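Local structure of neurotoxin (Clostridium botulinum, 1ZB7) at residues E23-P28 with T32-F37; P117-A122 with G153-L158; N139-I142 with E148-I151. The protein acts as a zinc endopeptidase in the host cytosol, cleaving an Ala-Ala bond of the synaptobrevin VAMP2, and cleaves VAMP1 and VAMP3 as well. All blocks are in the same frame, centred on the assembly; numbering follows the deposited sequence.

Interaction 1 of 3, residues E23-P28 with T32-F37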
ATOM      1  N   GLU A  23      23.159 -18.917  25.783  1.00 46.24           N
ATOM      2  CA  GLU A  23      23.564 -19.087  24.419  1.00 49.27           C
ATOM      3  C   GLU A  23      22.273 -19.334  23.632  1.00 50.48           C
ATOM      4  O   GLU A  23      21.749 -20.398  23.633  1.00 48.14           O
ATOM      5  CB  GLU A  23      24.556 -20.227  24.394  1.00 49.84           C
ATOM      6  CG  GLU A  23      25.482 -20.230  23.270  1.00 55.05           C
ATOM      7  CD  GLU A  23      24.922 -21.004  22.150  1.00 61.24           C
ATOM      8  OE1 GLU A  23      25.128 -22.255  22.196  1.00 70.18           O
ATOM      9  OE2 GLU A  23      24.253 -20.348  21.287  1.00 64.82           O
ATOM     10  N   PRO A  24      21.698 -18.282  23.054  1.00 54.07           N
ATOM     11  CA  PRO A  24      20.356 -18.380  22.433  1.00 56.14           C
ATOM     12  C   PRO A  24      20.239 -18.786  20.957  1.00 58.30           C
ATOM     13  O   PRO A  24      19.157 -18.812  20.434  1.00 57.76           O
ATOM     14  CB  PRO A  24      19.834 -16.961  22.558  1.00 56.09           C
ATOM     15  CG  PRO A  24      21.078 -16.084  22.603  1.00 55.56           C
ATOM     16  CD  PRO A  24      22.250 -16.916  22.983  1.00 53.90           C
ATOM     17  N   PHE A  25      21.342 -19.037  20.294  1.00 62.29           N
ATOM     18  CA  PHE A  25      21.353 -19.390  18.869  1.00 66.66           C
ATOM     19  C   PHE A  25      21.925 -20.758  18.939  1.00 70.26           C
ATOM     20  O   PHE A  25      22.936 -20.959  19.606  1.00 73.88           O
ATOM     21  CB  PHE A  25      22.263 -18.424  18.072  1.00 65.85           C
ATOM     22  CG  PHE A  25      21.938 -16.979  18.315  1.00 67.32           C
ATOM     23  CD1 PHE A  25      20.663 -16.480  18.008  1.00 66.45           C
ATOM     24  CD2 PHE A  25      22.883 -16.105  18.886  1.00 70.15           C
ATOM     25  CE1 PHE A  25      20.333 -15.167  18.257  1.00 66.77           C
ATOM     26  CE2 PHE A  25      22.562 -14.748  19.123  1.00 67.77           C
ATOM     27  CZ  PHE A  25      21.276 -14.288  18.823  1.00 67.26           C
ATOM     28  N   ASN A  26      21.291 -21.747  18.367  1.00 73.45           N
ATOM     29  CA  ASN A  26      21.767 -23.125  18.651  1.00 75.35           C
ATOM     30  C   ASN A  26      23.175 -23.483  18.023  1.00 76.95           C
ATOM     31  O   ASN A  26      23.806 -22.687  17.326  1.00 77.45           O
ATOM     32  CB  ASN A  26      20.622 -24.116  18.420  1.00 75.48           C
ATOM     33  CG  ASN A  26      19.310 -23.630  19.082  1.00 76.26           C
ATOM     34  OD1 ASN A  26      18.626 -22.749  18.532  1.00 79.30           O
ATOM     35  ND2 ASN A  26      18.993 -24.147  20.281  1.00 70.40           N
ATOM     36  N   ASP A  27      23.724 -24.635  18.354  1.00 79.74           N
ATOM     37  CA  ASP A  27      25.184 -24.637  18.587  1.00 81.35           C
ATOM     38  C   ASP A  27      26.137 -25.050  17.438  1.00 82.24           C
ATOM     39  O   ASP A  27      26.007 -26.141  16.836  1.00 82.63           O
ATOM     40  CB  ASP A  27      25.591 -25.305  19.942  1.00 81.75           C
ATOM     41  CG  ASP A  27      24.527 -26.285  20.527  1.00 83.91           C
ATOM     42  OD1 ASP A  27      23.305 -25.934  20.643  1.00 83.05           O
ATOM     43  OD2 ASP A  27      24.969 -27.399  20.924  1.00 86.05           O
ATOM     44  N   PRO A  28      27.132 -24.169  17.157  1.00 82.67           N
ATOM     45  CA  PRO A  28      28.412 -24.646  16.587  1.00 82.62           C
ATOM     46  C   PRO A  28      29.206 -25.513  17.597  1.00 82.34           C
ATOM     47  O   PRO A  28      30.447 -25.526  17.561  1.00 83.48           O
ATOM     48  CB  PRO A  28      29.179 -23.338  16.270  1.00 82.46           C
ATOM     49  CG  PRO A  28      28.542 -22.283  17.123  1.00 82.79           C
ATOM     50  CD  PRO A  28      27.103 -22.698  17.329  1.00 82.53           C
ATOM     51  N   THR A  32      28.783 -18.612  21.582  1.00 59.46           N
ATOM     52  CA  THR A  32      28.995 -17.424  22.409  1.00 56.52           C
ATOM     53  C   THR A  32      27.888 -17.235  23.468  1.00 52.80           C
ATOM     54  O   THR A  32      26.726 -17.227  23.157  1.00 51.68           O
ATOM     55  CB  THR A  32      29.116 -16.203  21.495  1.00 56.73           C
ATOM     56  OG1 THR A  32      30.228 -16.415  20.615  1.00 60.78           O
ATOM     57  CG2 THR A  32      29.346 -14.876  22.275  1.00 56.63           C
ATOM     58  N   TYR A  33      28.284 -17.091  24.724  1.00 49.94           N
ATOM     59  CA  TYR A  33      27.355 -16.832  25.821  1.00 48.05           C
ATOM     60  C   TYR A  33      27.308 -15.379  26.261  1.00 47.10           C
ATOM     61  O   TYR A  33      28.322 -14.729  26.392  1.00 47.75           O
ATOM     62  CB  TYR A  33      27.724 -17.684  27.050  1.00 47.94           C
ATOM     63  CG  TYR A  33      27.354 -19.137  26.932  1.00 47.30           C
ATOM     64  CD1 TYR A  33      26.197 -19.623  27.538  1.00 46.05           C
ATOM     65  CD2 TYR A  33      28.137 -20.008  26.193  1.00 46.58           C
ATOM     66  CE1 TYR A  33      25.857 -20.905  27.471  1.00 47.62           C
ATOM     67  CE2 TYR A  33      27.793 -21.333  26.097  1.00 46.05           C
ATOM     68  CZ  TYR A  33      26.641 -21.778  26.726  1.00 47.63           C
ATOM     69  OH  TYR A  33      26.252 -23.088  26.643  1.00 45.62           O
ATOM     70  N   TYR A  34      26.109 -14.934  26.608  1.00 45.60           N
ATOM     71  CA  TYR A  34      25.793 -13.570  26.943  1.00 44.40           C
ATOM     72  C   TYR A  34      25.086 -13.450  28.273  1.00 42.92           C
ATOM     73  O   TYR A  34      24.321 -14.334  28.660  1.00 41.58           O
ATOM     74  CB  TYR A  34      24.820 -12.993  25.896  1.00 44.49           C
ATOM     75  CG  TYR A  34      25.262 -13.103  24.464  1.00 46.95           C
ATOM     76  CD1 TYR A  34      26.220 -12.221  23.934  1.00 51.52           C
ATOM     77  CD2 TYR A  34      24.704 -14.050  23.623  1.00 51.30           C
ATOM     78  CE1 TYR A  34      26.614 -12.326  22.640  1.00 52.49           C
ATOM     79  CE2 TYR A  34      25.094 -14.163  22.311  1.00 51.41           C
ATOM     80  CZ  TYR A  34      26.044 -13.295  21.824  1.00 54.73           C
ATOM     81  OH  TYR A  34      26.404 -13.401  20.492  1.00 56.90           O
ATOM     82  N   LYS A  35      25.245 -12.297  28.905  1.00 41.62           N
ATOM     83  CA  LYS A  35      24.672 -11.990  30.213  1.00 41.27           C
ATOM     84  C   LYS A  35      23.244 -11.532  29.975  1.00 40.76           C
ATOM     85  O   LYS A  35      23.014 -10.681  29.172  1.00 42.83           O
ATOM     86  CB  LYS A  35      25.544 -11.015  31.000  1.00 41.19           C
ATOM     87  CG  LYS A  35      24.934 -10.587  32.337  1.00 43.39           C
ATOM     88  CD  LYS A  35      25.899  -9.842  33.243  1.00 43.43           C
ATOM     89  CE  LYS A  35      25.363  -9.717  34.617  1.00 42.60           C
ATOM     90  NZ  LYS A  35      26.213  -8.964  35.502  1.00 41.94           N
ATOM     91  N   ALA A  36      22.266 -12.240  30.566  1.00 41.55           N
ATOM     92  CA  ALA A  36      20.841 -11.987  30.355  1.00 39.85           C
ATOM     93  C   ALA A  36      20.057 -11.816  31.677  1.00 37.66           C
ATOM     94  O   ALA A  36      20.480 -12.274  32.701  1.00 37.10           O
ATOM     95  CB  ALA A  36      20.193 -13.148  29.364  1.00 39.92           C
ATOM     96  N   PHE A  37      18.967 -11.061  31.612  1.00 38.62           N
ATOM     97  CA  PHE A  37      18.190 -10.563  32.787  1.00 38.37           C
ATOM     98  C   PHE A  37      16.703 -10.910  32.575  1.00 38.95           C
ATOM     99  O   PHE A  37      16.078 -10.551  31.551  1.00 39.08           O
ATOM    100  CB  PHE A  37      18.342  -9.077  32.996  1.00 37.70           C
ATOM    101  CG  PHE A  37      19.754  -8.627  33.093  1.00 36.47           C
ATOM    102  CD1 PHE A  37      20.338  -8.371  34.340  1.00 39.92           C
ATOM    103  CD2 PHE A  37      20.533  -8.544  31.970  1.00 39.33           C
ATOM    104  CE1 PHE A  37      21.658  -7.981  34.460  1.00 35.85           C
ATOM    105  CE2 PHE A  37      21.888  -8.141  32.061  1.00 40.56           C
ATOM    106  CZ  PHE A  37      22.437  -7.863  33.346  1.00 40.62           C
TER
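CB of Glu23 sits over the middle of one face of the Tyr33 ring, 3.5 Å from the ring centroid and close to the ring normal, which makes a CH-pi contact. The Glu23 chain leaves with CG anti to the backbone N (chi1 -156°), and this sets CG near the carbonyl oxygen of Thr32, with Glu23 CG 3.3 Å from Thr32 O. It then bends at chi2, and the carboxylate stands almost perpendicular to the Tyr33 ring. Its OE1 accepts a hydrogen bond from ND2 of Asn139, so the acid is held from the next strand of the sheet. The position of OE2 is doubtful in the model. The Tyr33 ring is also used by Lys141 in a cation-pi contact.

Tyr34 receives the residues that follow Glu23. The Pro24 ring comes to the edge of the Tyr34 ring and near its plane, with Pro24 CD 3.8 Å from Tyr34 CD2. Phe25 adds a looser apolar touch, its CE2 lying 4.1 Å from CE2 of Tyr34. Both side chains cross Tyr34 at about a right angle. In Tyr34, CG is anti to the carbonyl carbon (chi1 -54°), and the ring comes near Pro24 and Phe25. On the Phe25 ring itself, CG of Pro24 lies over one face, toward the rim. Phe25 continues into an aromatic cluster with Phe50, Tyr52 and Phe161.

No hydrogen bond joins the two segments directly. The backbone pairing lies just beyond, where Tyr34 bonds with Met22. This is the connection of a beta hairpin, strands 19-23 and 34-38, in the mixed sheet of the clostridial neurotoxin zinc protease fold.

Interaction 2 of 3, residues P117-A122 with G153-L158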
ATOM      1  N   PRO A 117       5.589 -22.088  24.178  1.00 39.90           N
ATOM      2  CA  PRO A 117       5.644 -22.949  22.993  1.00 40.21           C
ATOM      3  C   PRO A 117       5.357 -24.422  23.341  1.00 39.77           C
ATOM      4  O   PRO A 117       5.629 -24.890  24.467  1.00 38.06           O
ATOM      5  CB  PRO A 117       7.077 -22.766  22.444  1.00 40.22           C
ATOM      6  CG  PRO A 117       7.716 -21.751  23.365  1.00 41.04           C
ATOM      7  CD  PRO A 117       6.799 -21.277  24.371  1.00 40.59           C
ATOM      8  N   TYR A 118       4.702 -25.109  22.405  1.00 38.56           N
ATOM      9  CA  TYR A 118       4.532 -26.517  22.466  1.00 37.13           C
ATOM     10  C   TYR A 118       5.893 -27.205  22.505  1.00 37.46           C
ATOM     11  O   TYR A 118       6.849 -26.815  21.819  1.00 38.85           O
ATOM     12  CB  TYR A 118       3.660 -26.968  21.293  1.00 37.48           C
ATOM     13  CG  TYR A 118       3.206 -28.430  21.371  1.00 35.48           C
ATOM     14  CD1 TYR A 118       2.018 -28.758  22.024  1.00 35.87           C
ATOM     15  CD2 TYR A 118       3.973 -29.458  20.821  1.00 34.80           C
ATOM     16  CE1 TYR A 118       1.575 -30.126  22.116  1.00 40.22           C
ATOM     17  CE2 TYR A 118       3.531 -30.841  20.920  1.00 38.96           C
ATOM     18  CZ  TYR A 118       2.335 -31.136  21.585  1.00 35.91           C
ATOM     19  OH  TYR A 118       1.880 -32.414  21.763  1.00 42.02           O
ATOM     20  N   LEU A 119       6.003 -28.232  23.352  1.00 38.65           N
ATOM     21  CA  LEU A 119       7.184 -29.144  23.393  1.00 38.98           C
ATOM     22  C   LEU A 119       7.306 -30.073  22.172  1.00 38.42           C
ATOM     23  O   LEU A 119       7.121 -31.266  22.251  1.00 40.48           O
ATOM     24  CB  LEU A 119       7.193 -29.920  24.698  1.00 38.07           C
ATOM     25  CG  LEU A 119       6.995 -29.129  25.971  1.00 38.29           C
ATOM     26  CD1 LEU A 119       7.142 -29.981  27.141  1.00 41.91           C
ATOM     27  CD2 LEU A 119       7.994 -27.904  26.111  1.00 42.16           C
ATOM     28  N   GLY A 120       7.613 -29.501  21.024  1.00 40.18           N
ATOM     29  CA  GLY A 120       7.785 -30.262  19.809  1.00 39.41           C
ATOM     30  C   GLY A 120       7.591 -29.405  18.579  1.00 37.75           C
ATOM     31  O   GLY A 120       7.410 -28.227  18.663  1.00 40.15           O
ATOM     32  N   ASN A 121       7.576 -30.040  17.415  1.00 39.54           N
ATOM     33  CA  ASN A 121       7.387 -29.387  16.109  1.00 39.91           C
ATOM     34  C   ASN A 121       7.048 -30.498  15.149  1.00 40.84           C
ATOM     35  O   ASN A 121       6.967 -31.602  15.561  1.00 38.27           O
ATOM     36  CB  ASN A 121       8.613 -28.602  15.625  1.00 40.52           C
ATOM     37  CG  ASN A 121       9.908 -29.390  15.685  1.00 39.08           C
ATOM     38  OD1 ASN A 121      10.022 -30.451  15.118  1.00 40.19           O
ATOM     39  ND2 ASN A 121      10.919 -28.810  16.305  1.00 42.89           N
ATOM     40  N   ALA A 122       6.819 -30.161  13.883  1.00 41.71           N
ATOM     41  CA  ALA A 122       6.421 -31.115  12.841  1.00 42.74           C
ATOM     42  C   ALA A 122       7.266 -32.346  12.796  1.00 43.50           C
ATOM     43  O   ALA A 122       6.790 -33.360  12.400  1.00 44.46           O
ATOM     44  CB  ALA A 122       6.472 -30.421  11.420  1.00 43.81           C
ATOM     45  N   GLY A 153      19.487 -27.037  29.664  1.00 44.21           N
ATOM     46  CA  GLY A 153      18.452 -26.532  28.787  1.00 44.77           C
ATOM     47  C   GLY A 153      17.592 -25.476  29.488  1.00 44.95           C
ATOM     48  O   GLY A 153      17.532 -25.469  30.687  1.00 45.44           O
ATOM     49  N   LEU A 154      17.028 -24.518  28.746  1.00 44.82           N
ATOM     50  CA  LEU A 154      16.247 -23.462  29.339  1.00 43.64           C
ATOM     51  C   LEU A 154      15.200 -23.060  28.389  1.00 42.79           C
ATOM     52  O   LEU A 154      15.508 -22.639  27.279  1.00 43.03           O
ATOM     53  CB  LEU A 154      17.093 -22.187  29.710  1.00 43.48           C
ATOM     54  CG  LEU A 154      16.273 -20.972  30.245  1.00 41.98           C
ATOM     55  CD1 LEU A 154      15.670 -21.257  31.624  1.00 41.27           C
ATOM     56  CD2 LEU A 154      17.075 -19.700  30.334  1.00 41.74           C
ATOM     57  N   MET A 155      13.963 -23.088  28.875  1.00 41.79           N
ATOM     58  CA  MET A 155      12.820 -22.735  28.089  1.00 42.21           C
ATOM     59  C   MET A 155      12.445 -21.258  28.338  1.00 42.31           C
ATOM     60  O   MET A 155      12.407 -20.810  29.482  1.00 42.45           O
ATOM     61  CB  MET A 155      11.700 -23.667  28.440  1.00 42.22           C
ATOM     62  CG  MET A 155      11.967 -25.171  28.071  1.00 46.02           C
ATOM     63  SD  MET A 155      10.742 -26.339  28.782  1.00 56.95           S
ATOM     64  CE  MET A 155       9.241 -25.228  28.625  1.00 59.29           C
ATOM     65  N   THR A 156      12.194 -20.502  27.264  1.00 40.99           N
ATOM     66  CA  THR A 156      11.863 -19.132  27.350  1.00 40.58           C
ATOM     67  C   THR A 156      10.727 -18.847  26.369  1.00 40.01           C
ATOM     68  O   THR A 156      10.580 -19.572  25.402  1.00 38.55           O
ATOM     69  CB  THR A 156      13.132 -18.215  26.928  1.00 40.63           C
ATOM     70  OG1 THR A 156      13.434 -18.352  25.536  1.00 42.43           O
ATOM     71  CG2 THR A 156      14.378 -18.598  27.647  1.00 40.20           C
ATOM     72  N   ASN A 157      10.005 -17.737  26.539  1.00 38.84           N
ATOM     73  CA  ASN A 157       9.020 -17.284  25.526  1.00 38.49           C
ATOM     74  C   ASN A 157       9.563 -16.170  24.586  1.00 40.05           C
ATOM     75  O   ASN A 157       9.295 -16.168  23.392  1.00 41.43           O
ATOM     76  CB  ASN A 157       7.725 -16.826  26.218  1.00 36.76           C
ATOM     77  CG  ASN A 157       6.944 -17.966  26.833  1.00 39.09           C
ATOM     78  OD1 ASN A 157       7.409 -19.120  26.928  1.00 36.41           O
ATOM     79  ND2 ASN A 157       5.732 -17.669  27.204  1.00 37.45           N
ATOM     80  N   LEU A 158      10.315 -15.224  25.178  1.00 41.45           N
ATOM     81  CA  LEU A 158      10.821 -14.026  24.574  1.00 40.33           C
ATOM     82  C   LEU A 158      12.208 -13.657  25.099  1.00 41.20           C
ATOM     83  O   LEU A 158      12.426 -13.567  26.342  1.00 41.57           O
ATOM     84  CB  LEU A 158       9.853 -12.855  24.793  1.00 39.73           C
ATOM     85  CG  LEU A 158      10.249 -11.528  24.130  1.00 41.46           C
ATOM     86  CD1 LEU A 158      10.458 -11.629  22.607  1.00 41.99           C
ATOM     87  CD2 LEU A 158       9.240 -10.478  24.489  1.00 43.45           C
TER
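The backbones of 117-122 and 153-158 keep well apart, with Pro117 and Asn157 the nearest residues at 7.1 Å between their CA atoms. No hydrogen bond crosses. The contact packs a loop that follows helix 103-114 against residues 153-158, on and just after strand 150-155, an outer strand of the mixed sheet in the zinc protease fold. Leu119 is the centre of an inverse gamma turn, a tight local bend with a weak bond from Gly120 N to Tyr118 O.

The segments meet at two main places. Leu119 and Met155 meet as apolar side chains at about a right angle. The Met155 chain bends at chi3 (36°), which brings its terminal methyl to a branch of Leu119, with Met155 CE 3.9 Å from Leu119 CD2. Farther along, Pro117 crosses Asn157 obliquely. The Asn157 amide is fixed by partners elsewhere: OD1 accepts from NH1 of Arg42, and ND2 donates to the carbonyl oxygen of Ile112 in helix 103-114. Leu239 of helix 224-239 touches both Pro117 and Asn157. The proline ring meets the amide oxygen through its delta carbon, Pro117 CD lying 3.4 Å from Asn157 OD1.

Interaction 3 of 3, residues N139-I142 with E148-I151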
ATOM      1  N   ASN A 139      20.591 -22.962  25.531  1.00 47.07           N
ATOM      2  CA  ASN A 139      21.583 -23.353  26.532  1.00 47.44           C
ATOM      3  C   ASN A 139      21.754 -22.229  27.557  1.00 46.36           C
ATOM      4  O   ASN A 139      21.924 -21.055  27.215  1.00 45.61           O
ATOM      5  CB  ASN A 139      22.944 -23.527  25.932  1.00 48.90           C
ATOM      6  CG  ASN A 139      23.063 -24.717  24.980  1.00 53.63           C
ATOM      7  OD1 ASN A 139      22.600 -25.801  25.241  1.00 53.38           O
ATOM      8  ND2 ASN A 139      23.794 -24.488  23.869  1.00 60.49           N
ATOM      9  N   LYS A 140      21.761 -22.634  28.800  1.00 46.11           N
ATOM     10  CA  LYS A 140      22.096 -21.821  29.947  1.00 46.84           C
ATOM     11  C   LYS A 140      23.335 -22.428  30.628  1.00 48.19           C
ATOM     12  O   LYS A 140      23.485 -23.653  30.775  1.00 47.54           O
ATOM     13  CB  LYS A 140      20.881 -21.849  30.895  1.00 47.41           C
ATOM     14  CG  LYS A 140      21.151 -21.635  32.413  1.00 47.69           C
ATOM     15  CD  LYS A 140      19.787 -21.753  33.209  1.00 47.04           C
ATOM     16  CE  LYS A 140      19.902 -21.093  34.578  1.00 48.40           C
ATOM     17  NZ  LYS A 140      18.875 -21.678  35.543  1.00 50.67           N
ATOM     18  N   LYS A 141      24.207 -21.577  31.117  1.00 50.24           N
ATOM     19  CA  LYS A 141      25.414 -22.032  31.762  1.00 51.55           C
ATOM     20  C   LYS A 141      25.313 -21.687  33.225  1.00 53.90           C
ATOM     21  O   LYS A 141      25.266 -20.496  33.559  1.00 57.28           O
ATOM     22  CB  LYS A 141      26.596 -21.330  31.137  1.00 51.11           C
ATOM     23  CG  LYS A 141      27.854 -22.040  31.234  1.00 52.33           C
ATOM     24  CD  LYS A 141      28.999 -21.164  30.769  1.00 56.03           C
ATOM     25  CE  LYS A 141      29.453 -21.456  29.346  1.00 56.29           C
ATOM     26  NZ  LYS A 141      30.807 -20.847  29.202  1.00 57.31           N
ATOM     27  N   ILE A 142      25.344 -22.705  34.078  1.00 55.34           N
ATOM     28  CA  ILE A 142      25.328 -22.571  35.538  1.00 57.42           C
ATOM     29  C   ILE A 142      26.758 -22.273  35.974  1.00 59.01           C
ATOM     30  O   ILE A 142      27.600 -23.107  35.818  1.00 59.67           O
ATOM     31  CB  ILE A 142      24.858 -23.894  36.266  1.00 56.99           C
ATOM     32  CG1 ILE A 142      23.502 -24.407  35.760  1.00 57.91           C
ATOM     33  CG2 ILE A 142      24.791 -23.705  37.747  1.00 56.51           C
ATOM     34  CD1 ILE A 142      22.316 -23.452  36.038  1.00 59.77           C
ATOM     35  N   GLU A 148      33.779 -27.045  37.167  1.00 76.95           N
ATOM     36  CA  GLU A 148      33.442 -26.793  35.765  1.00 75.88           C
ATOM     37  C   GLU A 148      31.957 -26.450  35.589  1.00 73.81           C
ATOM     38  O   GLU A 148      31.077 -27.018  36.236  1.00 73.23           O
ATOM     39  CB  GLU A 148      33.841 -27.981  34.883  1.00 76.38           C
ATOM     40  CG  GLU A 148      35.310 -27.876  34.394  1.00 78.35           C
ATOM     41  CD  GLU A 148      35.511 -26.723  33.405  1.00 79.21           C
ATOM     42  OE1 GLU A 148      34.814 -26.715  32.368  1.00 80.89           O
ATOM     43  OE2 GLU A 148      36.343 -25.827  33.663  1.00 78.14           O
ATOM     44  N   ASP A 149      31.706 -25.500  34.708  1.00 71.50           N
ATOM     45  CA  ASP A 149      30.364 -24.953  34.485  1.00 69.68           C
ATOM     46  C   ASP A 149      29.475 -25.885  33.667  1.00 67.91           C
ATOM     47  O   ASP A 149      29.877 -26.362  32.611  1.00 68.15           O
ATOM     48  CB  ASP A 149      30.474 -23.573  33.844  1.00 69.54           C
ATOM     49  CG  ASP A 149      31.100 -22.546  34.804  1.00 69.61           C
ATOM     50  OD1 ASP A 149      31.179 -22.817  36.064  1.00 65.08           O
ATOM     51  OD2 ASP A 149      31.514 -21.480  34.289  1.00 68.21           O
ATOM     52  N   GLN A 150      28.272 -26.145  34.181  1.00 64.89           N
ATOM     53  CA  GLN A 150      27.357 -27.069  33.541  1.00 63.06           C
ATOM     54  C   GLN A 150      26.480 -26.342  32.548  1.00 59.55           C
ATOM     55  O   GLN A 150      26.130 -25.204  32.771  1.00 58.21           O
ATOM     56  CB  GLN A 150      26.456 -27.766  34.573  1.00 64.01           C
ATOM     57  CG  GLN A 150      27.083 -27.967  35.967  1.00 67.64           C
ATOM     58  CD  GLN A 150      26.038 -28.411  36.959  1.00 72.05           C
ATOM     59  OE1 GLN A 150      25.112 -29.127  36.569  1.00 75.03           O
ATOM     60  NE2 GLN A 150      26.146 -27.966  38.232  1.00 72.42           N
ATOM     61  N   ILE A 151      26.134 -27.032  31.466  1.00 56.78           N
ATOM     62  CA  ILE A 151      25.260 -26.543  30.411  1.00 54.92           C
ATOM     63  C   ILE A 151      23.893 -27.247  30.550  1.00 52.98           C
ATOM     64  O   ILE A 151      23.787 -28.433  30.441  1.00 53.39           O
ATOM     65  CB  ILE A 151      25.845 -26.802  28.991  1.00 54.74           C
ATOM     66  CG1 ILE A 151      27.308 -26.373  28.874  1.00 57.36           C
ATOM     67  CG2 ILE A 151      25.051 -26.132  27.926  1.00 54.10           C
ATOM     68  CD1 ILE A 151      27.578 -24.950  29.086  1.00 59.35           C
TER
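Lys141 and Ile151 face each other as a non-hydrogen-bonded antiparallel pair, with their side chains on the same face of the sheet. They lie side by side and point the same way. The lysine chain sets out beside its own carbonyl carbon, with CG turned from the backbone N (chi1 -155°). This sets Lys141 CG 3.6 Å from Ile151 CD1. The lysine then bends at chi3, and its CE also comes near that methyl. CD1 of Ile151 thus touches the lysine chain at CG and at CE. In Ile151, CG1 is anti to the carbonyl carbon (chi1 -48°) and CG2 is anti to the backbone N. The longer branch therefore serves Lys141, while the shorter one meets a second neighbour: Ile151 CG2 is 3.7 Å from OD1 of Asn139. Asn139 and Ile151 cross at a slant. The ND2 of that amide is bonded to OE1 of Glu23.

Asp149 also packs on Lys141. Its CB lies 4.0 Å from Lys141 CG. The charged ends do not touch, since NZ of Lys141 and OD2 of Asp149 are 5.2 Å apart. Any attraction between them would be long-range. Asp149 OD1 instead accepts a bond from the backbone N of Gln144 in the connecting loop.

One backbone hydrogen bond ties the segments: Ile142 N donates to Gln150 O at 2.9 Å, with an N-H...O angle of 158°. CA-H...O contacts run beside it, among them Ile151 CA to Lys140 O and Lys141 CA to Gln150 O.

The segments belong to the beta hairpin of strands 137-142 and 150-155, at the surface. Strand 150-155 is outermost in the mixed sheet within this chain. Strand 137-142 is bonded on its other side to strand 19-23, through the backbone pairs Asn139 with Glu23 and Lys141 with Met21.

In the fold
Interactions 1, 2 and 3 all reach the same mixed sheet, whose order begins 150-155, 137-142, 19-23, 34-38. Interaction 1 comes first in the chain. Interaction 3 falls between the two segments of interaction 2, and both use strand 150-155. The centres of interactions 1 and 3 are about 11 Å apart, and Tyr33 packs on Asn139 and Ile151. Interactions 2 and 3 have centres about 19 Å apart and meet where Leu154 packs on Lys140. Interactions 1 and 2, centres about 16 Å apart, do not touch. Two hairpins thus lie side by side, linked by the probable hydrogen bond Glu23 N to Asn139 O, and interaction 2 brings loop 117-122 against residues 153-158.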